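Local coordinates for peroxisomal fatty acid beta-oxidation multifunctional protein MFP2 (Arabidopsis thaliana, PDB 2WTB), which carries out hydration and dehydrogenation steps of peroxisomal fatty acid beta-oxidation during seed germination, acting as enoyl-CoA hydratase and 3-hydroxyacyl-CoA dehydrogenase, at residues V52-V56 against A201-V205. Numbering follows the deposited sequence.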
ATOM      1  N   VAL A  52     -37.655 -11.685  25.661  1.00 53.96           N
ATOM      2  CA  VAL A  52     -36.580 -11.969  24.717  1.00 57.52           C
ATOM      3  C   VAL A  52     -36.224 -13.455  24.721  1.00 63.01           C
ATOM      4  O   VAL A  52     -36.042 -14.054  25.781  1.00 70.96           O
ATOM      5  CB  VAL A  52     -35.326 -11.137  25.033  1.00 54.75           C
ATOM      6  CG1 VAL A  52     -34.190 -11.502  24.092  1.00 52.04           C
ATOM      7  CG2 VAL A  52     -35.646  -9.655  24.945  1.00 53.02           C
ATOM      8  N   LYS A  53     -36.134 -14.044  23.532  1.00 61.97           N
ATOM      9  CA  LYS A  53     -35.820 -15.465  23.395  1.00 56.26           C
ATOM     10  C   LYS A  53     -34.421 -15.677  22.828  1.00 57.52           C
ATOM     11  O   LYS A  53     -33.710 -16.599  23.226  1.00 61.98           O
ATOM     12  CB  LYS A  53     -36.844 -16.157  22.492  1.00 49.05           C
ATOM     13  CG  LYS A  53     -38.264 -16.160  23.028  1.00 55.94           C
ATOM     14  CD  LYS A  53     -39.183 -16.953  22.110  1.00 56.47           C
ATOM     15  CE  LYS A  53     -40.608 -16.980  22.629  1.00 55.67           C
ATOM     16  NZ  LYS A  53     -41.499 -17.729  21.701  1.00 61.64           N
ATOM     17  N   ALA A  54     -34.037 -14.823  21.888  1.00 54.55           N
ATOM     18  CA  ALA A  54     -32.728 -14.915  21.257  1.00 44.67           C
ATOM     19  C   ALA A  54     -32.270 -13.537  20.793  1.00 54.60           C
ATOM     20  O   ALA A  54     -32.972 -12.545  20.985  1.00 63.95           O
ATOM     21  CB  ALA A  54     -32.771 -15.888  20.088  1.00 35.49           C
ATOM     22  N   ILE A  55     -31.091 -13.479  20.185  1.00 48.99           N
ATOM     23  CA  ILE A  55     -30.530 -12.215  19.731  1.00 44.69           C
ATOM     24  C   ILE A  55     -30.027 -12.326  18.298  1.00 49.39           C
ATOM     25  O   ILE A  55     -29.523 -13.368  17.884  1.00 55.09           O
ATOM     26  CB  ILE A  55     -29.365 -11.748  20.635  1.00 47.73           C
ATOM     27  CG1 ILE A  55     -29.874 -11.359  22.024  1.00 55.17           C
ATOM     28  CG2 ILE A  55     -28.622 -10.584  20.003  1.00 38.36           C
ATOM     29  CD1 ILE A  55     -29.954 -12.515  22.996  1.00 61.98           C
ATOM     30  N   VAL A  56     -30.180 -11.249  17.540  1.00 47.03           N
ATOM     31  CA  VAL A  56     -29.611 -11.167  16.207  1.00 40.28           C
ATOM     32  C   VAL A  56     -28.781  -9.894  16.119  1.00 39.26           C
ATOM     33  O   VAL A  56     -29.160  -8.864  16.670  1.00 45.99           O
ATOM     34  CB  VAL A  56     -30.706 -11.169  15.123  1.00 38.66           C
ATOM     35  CG1 VAL A  56     -30.117 -10.832  13.761  1.00 32.41           C
ATOM     36  CG2 VAL A  56     -31.407 -12.520  15.089  1.00 40.38           C
ATOM     37  N   ALA A 201     -32.443 -18.041  14.500  1.00 41.39           N
ATOM     38  CA  ALA A 201     -32.286 -17.905  15.944  1.00 39.16           C
ATOM     39  C   ALA A 201     -33.343 -18.681  16.727  1.00 49.34           C
ATOM     40  O   ALA A 201     -33.035 -19.314  17.736  1.00 49.14           O
ATOM     41  CB  ALA A 201     -32.300 -16.440  16.340  1.00 30.13           C
ATOM     42  N   LEU A 202     -34.588 -18.629  16.265  1.00 52.32           N
ATOM     43  CA  LEU A 202     -35.668 -19.348  16.937  1.00 50.88           C
ATOM     44  C   LEU A 202     -35.637 -20.837  16.609  1.00 53.49           C
ATOM     45  O   LEU A 202     -36.197 -21.650  17.341  1.00 60.70           O
ATOM     46  CB  LEU A 202     -37.036 -18.746  16.599  1.00 54.26           C
ATOM     47  CG  LEU A 202     -37.341 -17.379  17.218  1.00 50.08           C
ATOM     48  CD1 LEU A 202     -38.834 -17.095  17.180  1.00 54.49           C
ATOM     49  CD2 LEU A 202     -36.832 -17.317  18.646  1.00 51.71           C
ATOM     50  N   ASP A 203     -34.985 -21.187  15.505  1.00 54.74           N
ATOM     51  CA  ASP A 203     -34.748 -22.588  15.178  1.00 53.18           C
ATOM     52  C   ASP A 203     -33.858 -23.226  16.243  1.00 48.61           C
ATOM     53  O   ASP A 203     -34.103 -24.348  16.685  1.00 47.02           O
ATOM     54  CB  ASP A 203     -34.096 -22.720  13.800  1.00 64.36           C
ATOM     55  CG  ASP A 203     -35.109 -22.743  12.671  1.00 67.04           C
ATOM     56  OD1 ASP A 203     -36.297 -23.027  12.938  1.00 54.46           O
ATOM     57  OD2 ASP A 203     -34.716 -22.490  11.511  1.00 74.19           O
ATOM     58  N   ILE A 204     -32.825 -22.497  16.652  1.00 43.22           N
ATOM     59  CA  ILE A 204     -31.903 -22.974  17.675  1.00 42.38           C
ATOM     60  C   ILE A 204     -32.611 -23.116  19.018  1.00 48.46           C
ATOM     61  O   ILE A 204     -32.456 -24.121  19.707  1.00 56.64           O
ATOM     62  CB  ILE A 204     -30.699 -22.031  17.828  1.00 41.26           C
ATOM     63  CG1 ILE A 204     -29.886 -21.985  16.532  1.00 42.21           C
ATOM     64  CG2 ILE A 204     -29.827 -22.462  18.996  1.00 41.28           C
ATOM     65  CD1 ILE A 204     -28.750 -20.977  16.559  1.00 35.12           C
ATOM     66  N   VAL A 205     -33.390 -22.103  19.381  1.00 51.41           N
ATOM     67  CA  VAL A 205     -34.170 -22.139  20.611  1.00 44.86           C
ATOM     68  C   VAL A 205     -35.119 -23.334  20.622  1.00 53.08           C
ATOM     69  O   VAL A 205     -35.396 -23.910  21.676  1.00 65.38           O
ATOM     70  CB  VAL A 205     -34.988 -20.845  20.793  1.00 39.71           C
ATOM     71  CG1 VAL A 205     -36.078 -21.047  21.830  1.00 42.07           C
ATOM     72  CG2 VAL A 205     -34.079 -19.690  21.179  1.00 33.83           C
TER
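Strand 54-56 and helix 201-205 run nearly antiparallel, at 155° between their N-to-C directions, and their axes approach to 8.6 Å. The nearest CA atoms across the contact are those of Ala54 and Ala201, 6.1 Å apart. So close a backbone approach goes with two methyl side chains: both CB atoms point across the interface, and Ala54 CB meets Ala201 CB at 3.8 Å. Further along the strand, Val56 CG2 touches the same Ala201 CB at 4.2 Å, so one helix methyl lies against two strand residues. The next helical turn adds Val205, whose CG2 lies 3.7 Å from the backbone O of Lys53 and 4.2 Å from Ala54 CB; CG1 stands anti to the backbone N (chi1 164°), and CG2 is thereby the branch turned to the strand.

Strand 54-59 sits between strands 18-24 and 105-109, parallel to both, within the sheet of the crotonase-fold hydratase/isomerase region, and helix 193-205 packs on one face of that sheet. Backbone hydrogen bonds of Ala54 and Val56 with Ala19, and of Ile55 with Val106, support this placement. Ile55 points away from the helix, and its side chain touches Tyr43 and Ala46 of helix 33-46, whereas Pro104 extends the apolar surface beside Ala54, Ile204 and Val205.

At the exposed margin the contact is aliphatic: Leu202, which also touches Val18 of strand 18-24, brings CD2 to 4.0 Å from Lys53 CB.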